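Local coordinates for protein esterase (Xanthomonas oryzae pv. oryzae, PDB 3H2G) that hydrolyses ester bonds as a rice cell wall-degrading enzyme, contributing to the virulence of the bacterium on its host plant, at residues Y237-M242 / G254-D259; Y246-L251 / L314-L319; P296-D301 / N308-D313. One frame throughout, in Å; residues are numbered along the deposited sequence.

Interaction 1: Y237-M242 / G254-D259; sequences YAIVAM and GQVFQD
Two rotamers bring Ile239 against Phe257. In Ile239, CG2 stands anti to the backbone N and CG1 beside it (chi1 -66°), while a chi2 of 171° stretches CD1 outward from helix 231-246. Phe257 carries its CG on the N side of its own backbone, opposite the carbonyl carbon (chi1 -51°), and its ring advances to meet the isoleucine from the other direction. The far corner of the ring does the touching: Phe257 CZ is 3.8 Å from Ile239 CG2 and 4.1 Å from Ile239 CD1, so both branches of the isoleucine bear on one ring atom. The methyl CG2 comes in obliquely. Val256 adds a second apolar partner, its CG1 standing 4.2 Å from Ile239 CD1. That same methyl also lies over one face of the Phe257 ring, 3.8 Å above the plane and displaced toward the rim, which ties the two loop residues into one surface. All three residues are buried, and the evidence is of van der Waals contact alone, over a modest 141 Å². Within the helical insertion of this α/β-hydrolase fold, between strands 198-205 and 328-332, the contact pins the loop after helix 231-246 back onto that helix. Phe298 of helix 296-304 touches both Ile239 and Val256, Tyr293 meets the Phe257 ring, and Phe310 of helix 309-316 packs on Ile239.

Interaction 2: Y246-L251 / L314-L319; sequences YKNIYL and LARNNL
The phenol ring of Tyr246 has the amide nitrogen of Asn317 at its edge, near the ring plane, whereas Arg316 NH1 approaches the same ring obliquely. Asn248 ND2 lies over one face of the Arg316 guanidinium, and the guanidinium stands close to perpendicular to the phenol. The setting is the helical insertion of an α/β-hydrolase fold, where the C-terminal part of helix 231-246 and the residues just after it meet the last part of helix 309-316 and the loop that follows; Lys247, with positive phi, marks the exit from the first helix. Asn317 ND2 donates to Tyr246 OH at 3.0 Å. The N-H...O angle of 141° and a hydroxyl 28° out of the amide plane show a bent bond. The same nitrogen also donates to Asp313 O, so two acceptors share its two hydrogens. Asn317 OD1 accepts from Ser141 N, and both ends of this buried amide are thus held. Arg316 slides past the phenol in the opposite sense, its extended chain placing CD 3.8 Å from Tyr246 CE2 and NH1 3.2 Å from Tyr246 CD2. With the planes 80° apart, the guanidinium does not stack on the phenol. Asn248 is folded back, CG lying between the backbone N and the carbonyl carbon, and its ND2 donates to Asp313 OD1. Asn248 ND2 and Arg316 NH2 remain 3.9 Å apart, and one water joins these two donors, accepting from Asn248 ND2 at 2.9 Å and from Arg316 NH2 at 2.9 Å.

Interaction 3: P296-D301 / N308-D313; sequences PGFYSD and NPFRQD
Phe298 and Phe310 form the apolar side of the contact, with Phe298 CZ 3.9 Å from Phe310 CD2 and 4.1 Å from Phe310 CB. Phe310 CD2 sits at the edge of the Phe298 ring, near its plane, but Phe298 meets the Phe310 ring only obliquely, so neither aromatic lies flat on the other. Both side chains have CG anti to the backbone N (chi1 174° for Phe298, 171° for Phe310), and from helix 296-304 this swings the Phe298 ring in toward its partner although its CB starts off to one side. Beside the rings, the carboxylate of Asp301 approaches Asn308, its OD2 3.5 Å from Asn308 CB. Asn308 occupies the N-cap position of helix 309-316. In the next shell, Phe302 meets the Phe310 ring, and Ala238 touches it from helix 231-246. Arg311 NH1 binds Phe302 O while its NE makes a salt bridge with Glu212. The two consecutive helices, 296-304 and 309-316, joined by a short connection, are held by the aromatic contact, with the Asp301 and Asn308 side chains next to it. The start of helix 309-316 may favour the charged carboxylate, although Asp301 lies late in its own helix. The chemistry is thus an apolar contact with a polar neighbour, whose OD1 is held by Asn305 ND2 from the connection.

How the interactions relate
From the N terminus, helix 231-246 comes first. Interaction 1 closes a short loop of 11 residues, bringing 254-259 back to 237-242. Interaction 2 opens inside that loop, at 246-251, and closes at 314-319 after 62 intervening residues, so the two cross along the chain. Interaction 3 is nested within the long loop of interaction 2 and bridges only six residues, folding helix 309-316 against helix 296-304. All three centres lie within about 12 Å of one another. Met242 CE, 3.6 Å from Asn317 ND2, joins interactions 1 and 2; Tyr246 CD1, 3.6 Å from Asp313 CG, joins 2 and 3. Together they tie helices 231-246, 296-304 and 309-316 and the loop after helix 231-246 into the insertion preceding strand 328-332.

Interaction 1: Y237-M242 / G254-D259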
loop_
_atom_site.group_PDB
_atom_site.type_symbol
_atom_site.label_atom_id
_atom_site.label_comp_id
_atom_site.label_asym_id
_atom_site.label_seq_id
_atom_site.Cartn_x
_atom_site.Cartn_y
_atom_site.Cartn_z
ATOM N N TYR A 237 4.955 -13.777 3.927
ATOM C CA TYR A 237 4.063 -12.828 4.598
ATOM C C TYR A 237 2.622 -13.109 4.144
ATOM O O TYR A 237 1.699 -13.177 4.956
ATOM C CB TYR A 237 4.463 -11.390 4.232
ATOM C CG TYR A 237 4.028 -10.320 5.224
ATOM C CD1 TYR A 237 4.646 -9.070 5.230
ATOM C CD2 TYR A 237 3.034 -10.568 6.176
ATOM C CE1 TYR A 237 4.296 -8.090 6.160
ATOM C CE2 TYR A 237 2.674 -9.592 7.118
ATOM C CZ TYR A 237 3.315 -8.357 7.101
ATOM O OH TYR A 237 2.993 -7.391 8.026
ATOM N N ALA A 238 2.445 -13.292 2.839
ATOM C CA ALA A 238 1.127 -13.563 2.268
ATOM C C ALA A 238 0.481 -14.835 2.813
ATOM O O ALA A 238 -0.696 -14.830 3.168
ATOM C CB ALA A 238 1.227 -13.649 0.748
ATOM N N ILE A 239 1.246 -15.922 2.864
ATOM C CA ILE A 239 0.729 -17.199 3.357
ATOM C C ILE A 239 0.325 -17.125 4.830
ATOM O O ILE A 239 -0.783 -17.523 5.202
ATOM C CB ILE A 239 1.777 -18.323 3.165
ATOM C CG1 ILE A 239 1.995 -18.563 1.668
ATOM C CG2 ILE A 239 1.322 -19.604 3.871
ATOM C CD1 ILE A 239 3.158 -19.490 1.349
ATOM N N VAL A 240 1.225 -16.616 5.664
ATOM C CA VAL A 240 0.962 -16.487 7.093
ATOM C C VAL A 240 -0.242 -15.575 7.356
ATOM O O VAL A 240 -1.107 -15.894 8.175
ATOM C CB VAL A 240 2.211 -15.936 7.828
ATOM C CG1 VAL A 240 1.870 -15.573 9.258
ATOM C CG2 VAL A 240 3.323 -16.981 7.805
ATOM N N ALA A 241 -0.303 -14.448 6.651
ATOM C CA ALA A 241 -1.403 -13.505 6.825
ATOM C C ALA A 241 -2.735 -14.088 6.361
ATOM O O ALA A 241 -3.748 -13.942 7.044
ATOM C CB ALA A 241 -1.110 -12.207 6.075
ATOM N N MET A 242 -2.742 -14.752 5.206
ATOM C CA MET A 242 -3.983 -15.333 4.705
ATOM C C MET A 242 -4.493 -16.424 5.640
ATOM O O MET A 242 -5.701 -16.622 5.766
ATOM C CB MET A 242 -3.792 -15.882 3.288
ATOM C CG MET A 242 -3.636 -14.796 2.229
ATOM S SD MET A 242 -5.063 -13.682 2.139
ATOM C CE MET A 242 -4.419 -12.372 1.093
ATOM N N GLY A 254 4.042 -26.463 9.381
ATOM C CA GLY A 254 4.793 -27.539 8.756
ATOM C C GLY A 254 4.097 -28.155 7.554
ATOM O O GLY A 254 4.713 -28.880 6.773
ATOM N N GLN A 255 2.806 -27.882 7.405
ATOM C CA GLN A 255 2.054 -28.406 6.269
ATOM C C GLN A 255 2.496 -27.704 4.991
ATOM O O GLN A 255 2.416 -28.265 3.894
ATOM C CB GLN A 255 0.553 -28.172 6.466
ATOM C CG GLN A 255 -0.085 -29.038 7.541
ATOM C CD GLN A 255 -1.537 -28.673 7.789
ATOM O OE1 GLN A 255 -2.350 -28.636 6.862
ATOM N NE2 GLN A 255 -1.870 -28.402 9.042
ATOM N N VAL A 256 2.981 -26.476 5.149
ATOM C CA VAL A 256 3.401 -25.653 4.022
ATOM C C VAL A 256 4.902 -25.375 3.920
ATOM O O VAL A 256 5.440 -25.290 2.816
ATOM C CB VAL A 256 2.651 -24.295 4.052
ATOM C CG1 VAL A 256 3.169 -23.373 2.952
ATOM C CG2 VAL A 256 1.152 -24.530 3.894
ATOM N N PHE A 257 5.572 -25.232 5.061
ATOM C CA PHE A 257 7.003 -24.935 5.067
ATOM C C PHE A 257 7.833 -26.091 5.607
ATOM O O PHE A 257 7.397 -26.816 6.501
ATOM C CB PHE A 257 7.303 -23.700 5.929
ATOM C CG PHE A 257 6.463 -22.493 5.600
ATOM C CD1 PHE A 257 5.213 -22.317 6.184
ATOM C CD2 PHE A 257 6.932 -21.522 4.717
ATOM C CE1 PHE A 257 4.437 -21.190 5.896
ATOM C CE2 PHE A 257 6.167 -20.392 4.422
ATOM C CZ PHE A 257 4.917 -20.227 5.015
ATOM N N GLN A 258 9.035 -26.250 5.064
ATOM C CA GLN A 258 9.941 -27.297 5.523
ATOM C C GLN A 258 10.619 -26.788 6.792
ATOM O O GLN A 258 10.551 -25.599 7.102
ATOM C CB GLN A 258 11.016 -27.579 4.467
ATOM C CG GLN A 258 10.508 -28.198 3.172
ATOM C CD GLN A 258 11.647 -28.609 2.254
ATOM O OE1 GLN A 258 12.612 -29.234 2.695
ATOM N NE2 GLN A 258 11.538 -28.269 0.974
ATOM N N ASP A 259 11.261 -27.680 7.539
ATOM C CA ASP A 259 11.971 -27.238 8.731
ATOM C C ASP A 259 13.297 -26.669 8.239
ATOM O O ASP A 259 13.764 -27.029 7.157
ATOM C CB ASP A 259 12.213 -28.403 9.702
ATOM C CG ASP A 259 12.730 -29.652 9.013
ATOM O OD1 ASP A 259 13.122 -29.579 7.827
ATOM O OD2 ASP A 259 12.748 -30.716 9.671
#

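Interaction 2: Y246-L251 / L314-L319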
loop_
_atom_site.group_PDB
_atom_site.type_symbol
_atom_site.label_atom_id
_atom_site.label_comp_id
_atom_site.label_asym_id
_atom_site.label_seq_id
_atom_site.Cartn_x
_atom_site.Cartn_y
_atom_site.Cartn_z
ATOM N N TYR A 246 -8.160 -15.953 6.964
ATOM C CA TYR A 246 -9.161 -16.939 6.567
ATOM C C TYR A 246 -9.154 -18.255 7.329
ATOM O O TYR A 246 -10.129 -19.007 7.266
ATOM C CB TYR A 246 -9.046 -17.226 5.067
ATOM C CG TYR A 246 -9.318 -16.020 4.205
ATOM C CD1 TYR A 246 -8.271 -15.262 3.679
ATOM C CD2 TYR A 246 -10.628 -15.612 3.942
ATOM C CE1 TYR A 246 -8.520 -14.124 2.915
ATOM C CE2 TYR A 246 -10.889 -14.475 3.177
ATOM C CZ TYR A 246 -9.830 -13.737 2.667
ATOM O OH TYR A 246 -10.085 -12.614 1.908
ATOM N N LYS A 247 -8.059 -18.536 8.029
ATOM C CA LYS A 247 -7.932 -19.760 8.815
ATOM C C LYS A 247 -8.350 -20.994 8.024
ATOM O O LYS A 247 -9.071 -21.856 8.534
ATOM C CB LYS A 247 -8.784 -19.641 10.084
ATOM C CG LYS A 247 -8.319 -18.533 11.019
ATOM C CD LYS A 247 -9.207 -18.413 12.243
ATOM C CE LYS A 247 -8.549 -17.543 13.304
ATOM N NZ LYS A 247 -8.152 -16.209 12.773
ATOM N N ASN A 248 -7.882 -21.092 6.782
ATOM C CA ASN A 248 -8.256 -22.220 5.938
ATOM C C ASN A 248 -7.118 -22.831 5.127
ATOM O O ASN A 248 -7.364 -23.525 4.143
ATOM C CB ASN A 248 -9.379 -21.794 4.985
ATOM C CG ASN A 248 -8.954 -20.686 4.042
ATOM O OD1 ASN A 248 -7.819 -20.200 4.102
ATOM N ND2 ASN A 248 -9.863 -20.278 3.161
ATOM N N ILE A 249 -5.876 -22.586 5.530
ATOM C CA ILE A 249 -4.747 -23.140 4.792
ATOM C C ILE A 249 -4.068 -24.286 5.530
ATOM O O ILE A 249 -3.841 -25.353 4.950
ATOM C CB ILE A 249 -3.685 -22.058 4.481
ATOM C CG1 ILE A 249 -4.338 -20.885 3.747
ATOM C CG2 ILE A 249 -2.588 -22.650 3.598
ATOM C CD1 ILE A 249 -3.412 -19.705 3.523
ATOM N N TYR A 250 -3.745 -24.071 6.803
ATOM C CA TYR A 250 -3.075 -25.101 7.592
ATOM C C TYR A 250 -3.334 -25.005 9.093
ATOM O O TYR A 250 -3.679 -23.943 9.612
ATOM C CB TYR A 250 -1.563 -25.037 7.341
ATOM C CG TYR A 250 -0.914 -23.721 7.745
ATOM C CD1 TYR A 250 -0.637 -23.431 9.083
ATOM C CD2 TYR A 250 -0.579 -22.765 6.784
ATOM C CE1 TYR A 250 -0.038 -22.220 9.456
ATOM C CE2 TYR A 250 0.017 -21.553 7.144
ATOM C CZ TYR A 250 0.286 -21.288 8.478
ATOM O OH TYR A 250 0.878 -20.095 8.831
ATOM N N LEU A 251 -3.173 -26.132 9.781
ATOM C CA LEU A 251 -3.339 -26.178 11.229
ATOM C C LEU A 251 -1.960 -25.901 11.819
ATOM O O LEU A 251 -1.825 -25.188 12.811
ATOM C CB LEU A 251 -3.823 -27.562 11.677
ATOM C CG LEU A 251 -3.934 -27.782 13.191
ATOM C CD1 LEU A 251 -5.000 -26.860 13.777
ATOM C CD2 LEU A 251 -4.272 -29.239 13.471
ATOM N N LEU A 314 -5.893 -15.806 -2.252
ATOM C CA LEU A 314 -5.329 -14.731 -3.065
ATOM C C LEU A 314 -6.389 -14.263 -4.060
ATOM O O LEU A 314 -6.553 -13.063 -4.299
ATOM C CB LEU A 314 -4.094 -15.216 -3.831
ATOM C CG LEU A 314 -2.832 -15.544 -3.032
ATOM C CD1 LEU A 314 -1.776 -16.093 -3.979
ATOM C CD2 LEU A 314 -2.313 -14.288 -2.323
ATOM N N ALA A 315 -7.116 -15.217 -4.633
ATOM C CA ALA A 315 -8.158 -14.898 -5.606
ATOM C C ALA A 315 -9.268 -14.040 -4.994
ATOM O O ALA A 315 -9.810 -13.158 -5.658
ATOM C CB ALA A 315 -8.748 -16.188 -6.188
ATOM N N ARG A 316 -9.609 -14.299 -3.734
ATOM C CA ARG A 316 -10.655 -13.523 -3.072
ATOM C C ARG A 316 -10.215 -12.074 -2.952
ATOM O O ARG A 316 -11.033 -11.177 -2.750
ATOM C CB ARG A 316 -10.941 -14.064 -1.669
ATOM C CG ARG A 316 -11.475 -15.484 -1.627
ATOM C CD ARG A 316 -11.903 -15.837 -0.216
ATOM N NE ARG A 316 -12.224 -17.252 -0.061
ATOM C CZ ARG A 316 -12.701 -17.789 1.057
ATOM N NH1 ARG A 316 -12.916 -17.027 2.120
ATOM N NH2 ARG A 316 -12.956 -19.089 1.116
ATOM N N ASN A 317 -8.913 -11.846 -3.074
ATOM C CA ASN A 317 -8.393 -10.500 -2.962
ATOM C C ASN A 317 -7.915 -9.891 -4.274
ATOM O O ASN A 317 -7.119 -8.952 -4.287
ATOM C CB ASN A 317 -7.325 -10.468 -1.871
ATOM C CG ASN A 317 -7.932 -10.636 -0.485
ATOM O OD1 ASN A 317 -8.550 -9.712 0.049
ATOM N ND2 ASN A 317 -7.792 -11.823 0.087
ATOM N N ASN A 318 -8.416 -10.430 -5.385
ATOM C CA ASN A 318 -8.098 -9.871 -6.694
ATOM C C ASN A 318 -8.923 -8.592 -6.742
ATOM O O ASN A 318 -9.946 -8.494 -6.067
ATOM C CB ASN A 318 -8.577 -10.773 -7.839
ATOM C CG ASN A 318 -7.639 -11.922 -8.115
ATOM O OD1 ASN A 318 -6.433 -11.815 -7.914
ATOM N ND2 ASN A 318 -8.188 -13.027 -8.608
ATOM N N LEU A 319 -8.487 -7.627 -7.539
ATOM C CA LEU A 319 -9.200 -6.356 -7.683
ATOM C C LEU A 319 -9.471 -6.112 -9.162
ATOM O O LEU A 319 -9.239 -5.019 -9.678
ATOM C CB LEU A 319 -8.351 -5.221 -7.106
ATOM C CG LEU A 319 -8.196 -5.259 -5.584
ATOM C CD1 LEU A 319 -7.126 -4.272 -5.127
ATOM C CD2 LEU A 319 -9.543 -4.935 -4.946
HETATM O O HOH W 1 -12.620 -21.121 3.198
#

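Interaction 3: P296-D301 / N308-D313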
loop_
_atom_site.group_PDB
_atom_site.type_symbol
_atom_site.label_atom_id
_atom_site.label_comp_id
_atom_site.label_asym_id
_atom_site.label_seq_id
_atom_site.Cartn_x
_atom_site.Cartn_y
_atom_site.Cartn_z
ATOM N N PRO A 296 7.596 -29.613 -0.747
ATOM C CA PRO A 296 7.473 -29.949 -2.170
ATOM C C PRO A 296 6.025 -30.123 -2.640
ATOM O O PRO A 296 5.683 -29.739 -3.759
ATOM C CB PRO A 296 8.291 -31.232 -2.290
ATOM C CG PRO A 296 9.362 -31.032 -1.243
ATOM C CD PRO A 296 8.559 -30.506 -0.077
ATOM N N GLY A 297 5.186 -30.699 -1.783
ATOM C CA GLY A 297 3.787 -30.900 -2.133
ATOM C C GLY A 297 3.064 -29.586 -2.372
ATOM O O GLY A 297 2.425 -29.393 -3.412
ATOM N N PHE A 298 3.162 -28.679 -1.406
ATOM C CA PHE A 298 2.528 -27.369 -1.510
ATOM C C PHE A 298 3.106 -26.597 -2.694
ATOM O O PHE A 298 2.379 -25.931 -3.439
ATOM C CB PHE A 298 2.772 -26.563 -0.227
ATOM C CG PHE A 298 2.267 -25.142 -0.292
ATOM C CD1 PHE A 298 0.908 -24.861 -0.175
ATOM C CD2 PHE A 298 3.156 -24.088 -0.482
ATOM C CE1 PHE A 298 0.439 -23.547 -0.244
ATOM C CE2 PHE A 298 2.700 -22.770 -0.555
ATOM C CZ PHE A 298 1.337 -22.500 -0.434
ATOM N N TYR A 299 4.419 -26.696 -2.868
ATOM C CA TYR A 299 5.098 -25.980 -3.937
ATOM C C TYR A 299 4.646 -26.388 -5.343
ATOM O O TYR A 299 4.554 -25.541 -6.233
ATOM C CB TYR A 299 6.618 -26.144 -3.804
ATOM C CG TYR A 299 7.385 -25.149 -4.648
ATOM C CD1 TYR A 299 7.229 -23.775 -4.453
ATOM C CD2 TYR A 299 8.215 -25.577 -5.679
ATOM C CE1 TYR A 299 7.877 -22.853 -5.272
ATOM C CE2 TYR A 299 8.869 -24.664 -6.505
ATOM C CZ TYR A 299 8.693 -23.307 -6.298
ATOM O OH TYR A 299 9.320 -22.407 -7.127
ATOM N N SER A 300 4.359 -27.670 -5.552
ATOM C CA SER A 300 3.913 -28.104 -6.872
ATOM C C SER A 300 2.402 -27.929 -7.031
ATOM O O SER A 300 1.909 -27.695 -8.136
ATOM C CB SER A 300 4.294 -29.568 -7.122
ATOM O OG SER A 300 3.591 -30.446 -6.260
ATOM N N ASP A 301 1.677 -28.021 -5.918
ATOM C CA ASP A 301 0.220 -27.894 -5.923
ATOM C C ASP A 301 -0.293 -26.486 -6.230
ATOM O O ASP A 301 -1.247 -26.316 -6.991
ATOM C CB ASP A 301 -0.345 -28.339 -4.571
ATOM C CG ASP A 301 -1.862 -28.418 -4.568
ATOM O OD1 ASP A 301 -2.413 -29.304 -5.255
ATOM O OD2 ASP A 301 -2.503 -27.596 -3.877
ATOM N N ASN A 308 -6.139 -24.990 -4.548
ATOM C CA ASN A 308 -5.184 -24.770 -3.461
ATOM C C ASN A 308 -5.767 -23.652 -2.591
ATOM O O ASN A 308 -6.108 -22.585 -3.098
ATOM C CB ASN A 308 -3.826 -24.342 -4.030
ATOM C CG ASN A 308 -2.770 -24.177 -2.953
ATOM O OD1 ASN A 308 -2.017 -25.111 -2.645
ATOM N ND2 ASN A 308 -2.716 -22.996 -2.365
ATOM N N PRO A 309 -5.888 -23.883 -1.270
ATOM C CA PRO A 309 -6.443 -22.898 -0.333
ATOM C C PRO A 309 -5.759 -21.533 -0.277
ATOM O O PRO A 309 -6.431 -20.510 -0.130
ATOM C CB PRO A 309 -6.402 -23.635 1.009
ATOM C CG PRO A 309 -5.233 -24.549 0.856
ATOM C CD PRO A 309 -5.415 -25.076 -0.547
ATOM N N PHE A 310 -4.433 -21.508 -0.374
ATOM C CA PHE A 310 -3.728 -20.231 -0.345
ATOM C C PHE A 310 -4.063 -19.487 -1.631
ATOM O O PHE A 310 -4.324 -18.283 -1.616
ATOM C CB PHE A 310 -2.215 -20.447 -0.233
ATOM C CG PHE A 310 -1.409 -19.192 -0.409
ATOM C CD1 PHE A 310 -1.669 -18.063 0.367
ATOM C CD2 PHE A 310 -0.393 -19.134 -1.362
ATOM C CE1 PHE A 310 -0.926 -16.888 0.192
ATOM C CE2 PHE A 310 0.353 -17.969 -1.544
ATOM C CZ PHE A 310 0.084 -16.843 -0.765
ATOM N N ARG A 311 -4.068 -20.217 -2.742
ATOM C CA ARG A 311 -4.389 -19.637 -4.038
ATOM C C ARG A 311 -5.804 -19.056 -4.012
ATOM O O ARG A 311 -6.043 -17.959 -4.526
ATOM C CB ARG A 311 -4.274 -20.705 -5.124
ATOM C CG ARG A 311 -4.469 -20.188 -6.533
ATOM C CD ARG A 311 -4.032 -21.239 -7.535
ATOM N NE ARG A 311 -4.476 -20.928 -8.891
ATOM C CZ ARG A 311 -4.164 -21.659 -9.956
ATOM N NH1 ARG A 311 -3.401 -22.736 -9.813
ATOM N NH2 ARG A 311 -4.631 -21.329 -11.154
ATOM N N GLN A 312 -6.737 -19.796 -3.414
ATOM C CA GLN A 312 -8.125 -19.350 -3.299
ATOM C C GLN A 312 -8.211 -18.048 -2.506
ATOM O O GLN A 312 -8.981 -17.153 -2.844
ATOM C CB GLN A 312 -8.975 -20.415 -2.596
ATOM C CG GLN A 312 -9.317 -21.641 -3.440
ATOM C CD GLN A 312 -10.421 -21.372 -4.444
ATOM O OE1 GLN A 312 -11.428 -20.738 -4.121
ATOM N NE2 GLN A 312 -10.245 -21.864 -5.665
ATOM N N ASP A 313 -7.427 -17.951 -1.437
ATOM C CA ASP A 313 -7.434 -16.747 -0.618
ATOM C C ASP A 313 -6.880 -15.557 -1.396
ATOM O O ASP A 313 -7.337 -14.425 -1.224
ATOM C CB ASP A 313 -6.634 -16.969 0.670
ATOM C CG ASP A 313 -7.294 -17.974 1.600
ATOM O OD1 ASP A 313 -8.486 -18.298 1.394
ATOM O OD2 ASP A 313 -6.625 -18.433 2.548
#